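Local coordinates for fucolectin-related protein (Streptococcus pneumoniae, PDB 2WMF), which is the catalytic module of a family 98 glycoside hydrolase and hydrolyses host carbohydrate antigens, probably of the blood-group type, at residues Glu135-Gln138 against Val142-Gly145; Tyr252-Glu257 against Ala490-Ser495; Ile346-Gly351 against Leu396-Glu401. All coordinates share one frame; numbering follows the deposited sequence.

Contact 1 (Glu135-Gln138 against Val142-Gly145); sequences EQFQ and VLKG
A buried, apolar helix-on-strand contact joins Phe137 to Leu143 where helix 130-139 gives way to strand 143-149, the fourth strand of the parallel eight-stranded barrel. Phe137 CA and Leu143 CA lie 6.1 Å apart, and the bond leaving Leu143 CA points at the helix. Leu143 carries CG anti to its backbone N (chi1 -180°), which extends the branched end over the Phe137 ring at about a right angle to that side chain. Its CD2 stands 4.2 Å from the ring centroid and 30° off the ring normal, an off-centre CH-pi contact. Leu143 CG lies 3.7 Å from Phe137 CE1, while CD2 also touches the aliphatic base of Gln136, at 3.7 Å from its CB. Beyond that base the Gln136 chain bends at chi2 and leads away, and its NE2 donates to Trp132 O within the same helix.

The edge of the Phe137 ring faces polar backbone instead: Leu143 O lies in the ring plane, 3.7 Å from CE1, and so does Gly145 N, 3.9 Å from the same CE1. Gly145 has a strongly positive phi that is accessible essentially to glycine. Lys144 points away from the helix, and its chain curls back to place NZ 3.2 Å from Val142 O, above the carbonyl plane rather than on a lone pair.

Arg30 bridges the two segments by donating to both Phe137 O and Leu143 O. Around this joint, Tyr173 meets the Phe137 ring at a shallow angle and helix 159-172 adds Val169 and Cys170; Leu143 also rests on Leu117 of strand 115-121 and Leu105 of helix 95-111. The contact lies on the return leg of a right-handed beta-alpha-beta crossover between the adjacent parallel strands 115-121 and 143-149.

Contact 2 (Tyr252-Glu257 against Ala490-Ser495); sequences YTNTFE and AMWALS
Trp492 lays one face of its indole over the backbone and side chains of Thr253 and Asn254. Thr253 CB sits 3.9 Å from the centroid of the six-membered ring and only 18° off its normal, a CH-pi contact over the face. With chi1 at 55°, the Thr253 methyl CG2 stands anti to the carbonyl carbon, 3.6 Å from Trp492 CH2, and OG1 is left to reach Glu257.

Further along the indole the overlap passes to the peptide between these residues. Asn254 N stands 3.3 Å from Trp492 NE1, above the ring plane; both are donors, so the approach is packing and not a hydrogen bond, and each N-H is used elsewhere, NE1 on Ser269 OG and Asn254 N on Glu257 OE1. Asn254 CB touches the rim of the five-membered ring at Trp492 CD1 (3.6 Å), with its amide plane tilted 27° from the indole; its ND2 bonds to Thr489 OG1 at the start of the helix that bears Trp492.

Glu257 OE1 holds this backbone. It takes Thr253 OG1 at 2.6 Å and Asn254 N at 3.1 Å, the latter from above the carboxylate plane, and makes a salt bridge to Arg260. A type II beta turn from Asn254 to Glu257 brings the carboxylate back to these donors.

The arrangement, a tryptophan face packed on a loop peptide with a CH-pi contact, forms an interdomain interface between a barrel-side loop and a helix of the C-terminal domain.

Contact 3 (Ile346-Gly351 against Leu396-Glu401); sequences ISSLNG and LTKNSE
Lys398 leaves its backbone with CG anti to N (chi1 -172°) and stays straight through every later torsion, an extended chain that carries NZ to Ser348, whose chi1 of 74° sets OG between the backbone N and the carbonyl carbon. NZ donates to Ser348 OG at 2.8 Å. That hydroxyl is also bonded to Arg345 O, which ties the acceptor to its own loop. A water accepts from Lys398 NZ at 2.6 Å and makes a weak, long bond of 3.4 Å to Ser348 O; two neutral oxygens thus meet the ammonium, and they probably help to steady its charge at this surface site.

Nearer the lysine backbone, the methylenes cross obliquely over Leu349, with CD2 4.0 Å from Lys398 CE. Leu349 rests in turn on Phe339 of strand 337-340, which pairs through backbone bonds with Leu396.

Lys398 projects from a type I beta turn, Thr397 to Ser400, in the loop between strand 394-396 and helix 406-413 of the C-terminal domain. Ser400 N closes the turn on Thr397 O at 3.0 Å. Ser400 OG in turn accepts from Thr397 N at 2.9 Å, almost straight at 174°, and Thr397 OG1 is held by Glu343. On the facing side, a short 3-10 segment, closed by Leu349 N on Ile346 O at 3.0 Å, presents Ser348 and Leu349 together to the lysine.

Overall arrangement
From the N terminus, contact 1 comes first and closes a very short loop: three residues separate its segments at the end of one beta-alpha-beta unit of the barrel. It is complete before the chain reaches 252-257, where contact 2 opens between helices 245-249 and 272-283, after the seventh barrel strand, 237-243. Contact 2 closes only at 490-495, some 230 residues later, and so ties a barrel loop to the C-terminal domain. Contact 3 forms wholly within that interval, pairing the loop after strand 337-340 with the loop after strand 394-396. The three are separate sites: centres lie 41 to 43 Å apart, and contacts 2 and 3 approach to about 17 Å between nearest atoms.

Contact 1 (Glu135-Gln138 against Val142-Gly145)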
loop_
_atom_site.group_PDB
_atom_site.type_symbol
_atom_site.label_atom_id
_atom_site.label_comp_id
_atom_site.label_asym_id
_atom_site.label_seq_id
_atom_site.Cartn_x
_atom_site.Cartn_y
_atom_site.Cartn_z
ATOM N N GLU A 135 -10.637 -28.839 -5.327
ATOM C CA GLU A 135 -11.760 -29.040 -6.260
ATOM C C GLU A 135 -12.127 -27.758 -6.977
ATOM O O GLU A 135 -12.388 -27.764 -8.171
ATOM C CB GLU A 135 -12.987 -29.593 -5.513
ATOM C CG GLU A 135 -12.787 -31.020 -5.064
ATOM C CD GLU A 135 -13.881 -31.509 -4.097
ATOM O OE1 GLU A 135 -14.757 -30.705 -3.669
ATOM O OE2 GLU A 135 -13.845 -32.724 -3.747
ATOM N N GLN A 136 -12.142 -26.642 -6.252
ATOM C CA GLN A 136 -12.481 -25.388 -6.873
ATOM C C GLN A 136 -11.419 -24.945 -7.896
ATOM O O GLN A 136 -11.783 -24.457 -8.961
ATOM C CB GLN A 136 -12.787 -24.279 -5.848
ATOM C CG GLN A 136 -13.779 -24.637 -4.739
ATOM C CD GLN A 136 -14.944 -25.518 -5.220
ATOM O OE1 GLN A 136 -15.654 -25.170 -6.188
ATOM N NE2 GLN A 136 -15.120 -26.674 -4.577
ATOM N N PHE A 137 -10.133 -25.146 -7.591
ATOM C CA PHE A 137 -9.072 -24.839 -8.563
ATOM C C PHE A 137 -9.220 -25.696 -9.837
ATOM O O PHE A 137 -8.984 -25.217 -10.931
ATOM C CB PHE A 137 -7.684 -25.074 -7.971
ATOM C CG PHE A 137 -7.176 -23.981 -7.065
ATOM C CD1 PHE A 137 -7.142 -22.666 -7.497
ATOM C CD2 PHE A 137 -6.636 -24.297 -5.815
ATOM C CE1 PHE A 137 -6.627 -21.632 -6.669
ATOM C CE2 PHE A 137 -6.113 -23.284 -5.001
ATOM C CZ PHE A 137 -6.111 -21.942 -5.444
ATOM N N GLN A 138 -9.616 -26.952 -9.662
ATOM C CA GLN A 138 -9.784 -27.839 -10.816
ATOM C C GLN A 138 -10.889 -27.318 -11.726
ATOM O O GLN A 138 -10.791 -27.387 -12.955
ATOM C CB GLN A 138 -10.141 -29.249 -10.361
ATOM C CG GLN A 138 -9.051 -29.977 -9.668
ATOM C CD GLN A 138 -9.531 -31.353 -9.217
ATOM O OE1 GLN A 138 -9.985 -32.148 -10.062
ATOM N NE2 GLN A 138 -9.478 -31.638 -7.893
ATOM N N VAL A 142 -10.807 -19.126 -13.484
ATOM C CA VAL A 142 -10.786 -17.734 -12.933
ATOM C C VAL A 142 -10.312 -17.674 -11.472
ATOM O O VAL A 142 -10.008 -16.591 -10.987
ATOM C CB VAL A 142 -12.147 -16.993 -13.039
ATOM C CG1 VAL A 142 -12.556 -16.785 -14.513
ATOM C CG2 VAL A 142 -13.215 -17.680 -12.251
ATOM N N LEU A 143 -10.270 -18.804 -10.778
ATOM C CA LEU A 143 -9.848 -18.810 -9.375
ATOM C C LEU A 143 -8.320 -18.715 -9.335
ATOM O O LEU A 143 -7.635 -19.671 -9.613
ATOM C CB LEU A 143 -10.357 -20.040 -8.637
ATOM C CG LEU A 143 -9.966 -20.136 -7.153
ATOM C CD1 LEU A 143 -10.378 -18.833 -6.384
ATOM C CD2 LEU A 143 -10.486 -21.419 -6.447
ATOM N N LYS A 144 -7.813 -17.554 -8.920
ATOM C CA LYS A 144 -6.390 -17.251 -8.959
ATOM C C LYS A 144 -5.670 -17.480 -7.645
ATOM O O LYS A 144 -4.444 -17.535 -7.617
ATOM C CB LYS A 144 -6.147 -15.792 -9.434
ATOM C CG LYS A 144 -6.792 -15.459 -10.782
ATOM C CD LYS A 144 -6.221 -16.393 -11.862
ATOM C CE LYS A 144 -6.565 -15.919 -13.236
ATOM N NZ LYS A 144 -7.950 -15.769 -13.300
ATOM N N GLY A 145 -6.410 -17.709 -6.571
ATOM C CA GLY A 145 -5.808 -17.896 -5.260
ATOM C C GLY A 145 -6.755 -17.548 -4.141
ATOM O O GLY A 145 -7.965 -17.360 -4.341
#

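Contact 2 (Tyr252-Glu257 against Ala490-Ser495)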
loop_
_atom_site.group_PDB
_atom_site.type_symbol
_atom_site.label_atom_id
_atom_site.label_comp_id
_atom_site.label_asym_id
_atom_site.label_seq_id
_atom_site.Cartn_x
_atom_site.Cartn_y
_atom_site.Cartn_z
ATOM N N TYR A 252 -9.435 10.371 14.213
ATOM C CA TYR A 252 -9.438 11.485 13.319
ATOM C C TYR A 252 -10.773 11.603 12.599
ATOM O O TYR A 252 -11.483 10.624 12.440
ATOM C CB TYR A 252 -8.287 11.350 12.316
ATOM C CG TYR A 252 -6.888 11.406 12.862
ATOM C CD1 TYR A 252 -6.612 11.911 14.123
ATOM C CD2 TYR A 252 -5.807 11.038 12.069
ATOM C CE1 TYR A 252 -5.315 11.993 14.586
ATOM C CE2 TYR A 252 -4.513 11.125 12.519
ATOM C CZ TYR A 252 -4.284 11.609 13.788
ATOM O OH TYR A 252 -3.014 11.713 14.256
ATOM N N THR A 253 -11.077 12.810 12.134
ATOM C CA THR A 253 -12.354 13.143 11.488
ATOM C C THR A 253 -12.110 13.922 10.183
ATOM O O THR A 253 -11.323 13.479 9.347
ATOM C CB THR A 253 -13.308 13.813 12.494
ATOM O OG1 THR A 253 -12.669 14.957 13.070
ATOM C CG2 THR A 253 -13.687 12.803 13.561
ATOM N N ASN A 254 -12.688 15.109 10.015
ATOM C CA ASN A 254 -12.370 15.932 8.844
ATOM C C ASN A 254 -10.885 16.270 8.814
ATOM O O ASN A 254 -10.231 16.361 9.869
ATOM C CB ASN A 254 -13.217 17.202 8.868
ATOM C CG ASN A 254 -13.295 17.895 7.525
ATOM O OD1 ASN A 254 -12.776 17.399 6.520
ATOM N ND2 ASN A 254 -13.932 19.061 7.507
ATOM N N THR A 255 -10.321 16.505 7.638
ATOM C CA THR A 255 -8.881 16.759 7.555
ATOM C C THR A 255 -8.479 17.917 8.498
ATOM O O THR A 255 -9.061 19.009 8.439
ATOM C CB THR A 255 -8.454 17.103 6.107
ATOM O OG1 THR A 255 -9.254 16.336 5.213
ATOM C CG2 THR A 255 -6.958 16.805 5.885
ATOM N N PHE A 256 -7.449 17.635 9.313
ATOM C CA PHE A 256 -6.864 18.561 10.288
ATOM C C PHE A 256 -7.725 18.887 11.532
ATOM O O PHE A 256 -7.290 19.624 12.425
ATOM C CB PHE A 256 -6.429 19.859 9.633
ATOM C CG PHE A 256 -5.652 19.679 8.334
ATOM C CD1 PHE A 256 -4.487 18.914 8.344
ATOM C CD2 PHE A 256 -6.029 20.326 7.174
ATOM C CE1 PHE A 256 -3.768 18.721 7.193
ATOM C CE2 PHE A 256 -5.278 20.176 6.013
ATOM C CZ PHE A 256 -4.135 19.374 6.023
ATOM N N GLU A 257 -8.922 18.345 11.583
ATOM C CA GLU A 257 -9.903 18.681 12.633
ATOM C C GLU A 257 -9.595 17.954 13.931
ATOM O O GLU A 257 -9.177 16.789 13.949
ATOM C CB GLU A 257 -11.309 18.340 12.139
ATOM C CG GLU A 257 -12.460 18.604 13.107
ATOM C CD GLU A 257 -13.774 18.191 12.477
ATOM O OE1 GLU A 257 -13.976 16.984 12.148
ATOM O OE2 GLU A 257 -14.612 19.086 12.319
ATOM N N ALA A 490 -18.550 18.469 3.787
ATOM C CA ALA A 490 -19.972 18.170 3.553
ATOM C C ALA A 490 -20.402 16.852 4.232
ATOM O O ALA A 490 -21.450 16.770 4.880
ATOM C CB ALA A 490 -20.298 18.145 2.077
ATOM N N MET A 491 -19.569 15.819 4.099
ATOM C CA MET A 491 -19.915 14.534 4.647
ATOM C C MET A 491 -20.017 14.641 6.186
ATOM O O MET A 491 -20.949 14.085 6.826
ATOM C CB MET A 491 -18.848 13.498 4.240
ATOM C CG MET A 491 -19.078 12.116 4.832
ATOM S SD MET A 491 -17.816 10.945 4.293
ATOM C CE MET A 491 -16.342 11.806 4.906
ATOM N N TRP A 492 -19.079 15.381 6.783
ATOM C CA TRP A 492 -19.045 15.540 8.245
ATOM C C TRP A 492 -20.177 16.397 8.764
ATOM O O TRP A 492 -20.464 16.317 9.957
ATOM C CB TRP A 492 -17.676 16.047 8.715
ATOM C CG TRP A 492 -16.663 14.936 8.757
ATOM C CD1 TRP A 492 -15.640 14.694 7.875
ATOM C CD2 TRP A 492 -16.651 13.855 9.697
ATOM N NE1 TRP A 492 -14.975 13.540 8.240
ATOM C CE2 TRP A 492 -15.581 13.010 9.354
ATOM C CE3 TRP A 492 -17.436 13.536 10.810
ATOM C CZ2 TRP A 492 -15.298 11.858 10.058
ATOM C CZ3 TRP A 492 -17.153 12.394 11.508
ATOM C CH2 TRP A 492 -16.055 11.579 11.152
ATOM N N ALA A 493 -20.793 17.199 7.888
ATOM C CA ALA A 493 -21.921 18.083 8.259
ATOM C C ALA A 493 -23.280 17.390 8.307
ATOM O O ALA A 493 -24.243 17.960 8.817
ATOM C CB ALA A 493 -21.944 19.371 7.347
ATOM N N LEU A 494 -23.367 16.162 7.810
ATOM C CA LEU A 494 -24.638 15.468 7.704
ATOM C C LEU A 494 -25.181 15.119 9.077
ATOM O O LEU A 494 -24.417 14.748 9.963
ATOM C CB LEU A 494 -24.457 14.140 6.933
ATOM C CG LEU A 494 -23.898 14.167 5.516
ATOM C CD1 LEU A 494 -23.801 12.700 4.975
ATOM C CD2 LEU A 494 -24.786 14.996 4.634
ATOM N N SER A 495 -26.499 15.180 9.218
ATOM C CA SER A 495 -27.181 14.632 10.383
ATOM C C SER A 495 -27.280 13.117 10.282
ATOM O O SER A 495 -27.331 12.569 9.178
ATOM C CB SER A 495 -28.607 15.208 10.440
ATOM O OG SER A 495 -28.596 16.596 10.665
#

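Contact 3 (Ile346-Gly351 against Leu396-Glu401)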
loop_
_atom_site.group_PDB
_atom_site.type_symbol
_atom_site.label_atom_id
_atom_site.label_comp_id
_atom_site.label_asym_id
_atom_site.label_seq_id
_atom_site.Cartn_x
_atom_site.Cartn_y
_atom_site.Cartn_z
ATOM N N ILE A 346 13.463 -7.336 16.859
ATOM C CA ILE A 346 13.040 -5.944 16.652
ATOM C C ILE A 346 11.759 -5.621 17.473
ATOM O O ILE A 346 11.543 -4.465 17.882
ATOM C CB ILE A 346 12.865 -5.621 15.136
ATOM C CG1 ILE A 346 12.808 -4.101 14.935
ATOM C CG2 ILE A 346 11.623 -6.327 14.510
ATOM C CD1 ILE A 346 14.098 -3.410 15.234
ATOM N N SER A 347 10.943 -6.641 17.763
ATOM C CA SER A 347 9.742 -6.446 18.650
ATOM C C SER A 347 10.102 -5.975 20.051
ATOM O O SER A 347 9.235 -5.478 20.783
ATOM C CB SER A 347 8.929 -7.745 18.765
ATOM O OG SER A 347 9.752 -8.813 19.149
ATOM N N SER A 348 11.357 -6.176 20.447
ATOM C CA SER A 348 11.839 -5.695 21.750
ATOM C C SER A 348 12.618 -4.369 21.681
ATOM O O SER A 348 13.195 -3.955 22.699
ATOM C CB SER A 348 12.695 -6.757 22.415
ATOM O OG SER A 348 13.937 -6.801 21.752
ATOM N N LEU A 349 12.690 -3.743 20.512
ATOM C CA LEU A 349 13.344 -2.428 20.340
ATOM C C LEU A 349 12.337 -1.362 19.875
ATOM O O LEU A 349 12.328 -0.899 18.726
ATOM C CB LEU A 349 14.472 -2.549 19.316
ATOM C CG LEU A 349 15.710 -3.304 19.749
ATOM C CD1 LEU A 349 16.673 -3.317 18.568
ATOM C CD2 LEU A 349 16.355 -2.661 21.004
ATOM N N ASN A 350 11.439 -0.981 20.757
ATOM C CA ASN A 350 10.358 -0.077 20.337
ATOM C C ASN A 350 10.684 1.433 20.103
ATOM O O ASN A 350 9.905 2.101 19.374
ATOM C CB ASN A 350 9.298 -0.050 21.471
ATOM C CG ASN A 350 8.536 -1.390 21.655
ATOM O OD1 ASN A 350 8.846 -2.403 21.021
ATOM N ND2 ASN A 350 7.519 -1.380 22.553
ATOM N N GLY A 351 11.861 1.957 20.428
ATOM C CA GLY A 351 12.428 3.048 19.583
ATOM C C GLY A 351 13.368 2.991 18.419
ATOM O O GLY A 351 14.012 4.015 18.104
ATOM N N LEU A 396 23.544 -5.803 11.642
ATOM C CA LEU A 396 23.292 -5.281 13.011
ATOM C C LEU A 396 22.455 -6.296 13.762
ATOM O O LEU A 396 21.604 -6.942 13.175
ATOM C CB LEU A 396 22.559 -3.930 12.978
ATOM C CG LEU A 396 23.405 -2.746 12.506
ATOM C CD1 LEU A 396 22.534 -1.521 12.269
ATOM C CD2 LEU A 396 24.534 -2.464 13.506
ATOM N N THR A 397 22.725 -6.453 15.047
ATOM C CA THR A 397 21.872 -7.242 15.925
ATOM C C THR A 397 21.602 -6.396 17.178
ATOM O O THR A 397 22.150 -5.291 17.333
ATOM C CB THR A 397 22.543 -8.564 16.345
ATOM O OG1 THR A 397 23.596 -8.303 17.284
ATOM C CG2 THR A 397 23.068 -9.370 15.144
ATOM N N LYS A 398 20.726 -6.880 18.050
ATOM C CA LYS A 398 20.358 -6.122 19.216
ATOM C C LYS A 398 21.563 -5.902 20.119
ATOM O O LYS A 398 21.593 -4.913 20.825
ATOM C CB LYS A 398 19.273 -6.829 20.006
ATOM C CG LYS A 398 18.699 -5.964 21.184
ATOM C CD LYS A 398 17.472 -6.588 21.810
ATOM C CE LYS A 398 17.159 -5.899 23.124
ATOM N NZ LYS A 398 15.937 -6.420 23.652
ATOM N N ASN A 399 22.552 -6.778 20.028
ATOM C CA ASN A 399 23.793 -6.702 20.821
ATOM C C ASN A 399 24.965 -5.997 20.120
ATOM O O ASN A 399 26.093 -5.931 20.641
ATOM C CB ASN A 399 24.192 -8.124 21.200
ATOM C CG ASN A 399 23.242 -8.738 22.245
ATOM O OD1 ASN A 399 22.452 -8.030 22.898
ATOM N ND2 ASN A 399 23.308 -10.058 22.393
ATOM N N SER A 400 24.687 -5.402 18.978
ATOM C CA SER A 400 25.707 -4.631 18.277
ATOM C C SER A 400 26.159 -3.414 19.081
ATOM O O SER A 400 25.341 -2.565 19.431
ATOM C CB SER A 400 25.208 -4.173 16.902
ATOM O OG SER A 400 25.189 -5.274 16.010
ATOM N N GLU A 401 27.466 -3.315 19.318
ATOM C CA GLU A 401 28.034 -2.153 20.036
ATOM C C GLU A 401 27.638 -0.835 19.391
ATOM O O GLU A 401 27.456 0.176 20.070
ATOM C CB GLU A 401 29.565 -2.250 20.079
ATOM C CG GLU A 401 30.067 -3.304 21.027
ATOM C CD GLU A 401 30.177 -2.800 22.455
ATOM O OE1 GLU A 401 31.322 -2.619 22.934
ATOM O OE2 GLU A 401 29.120 -2.569 23.100
HETATM O O HOH W 1 14.638 -5.123 25.531
#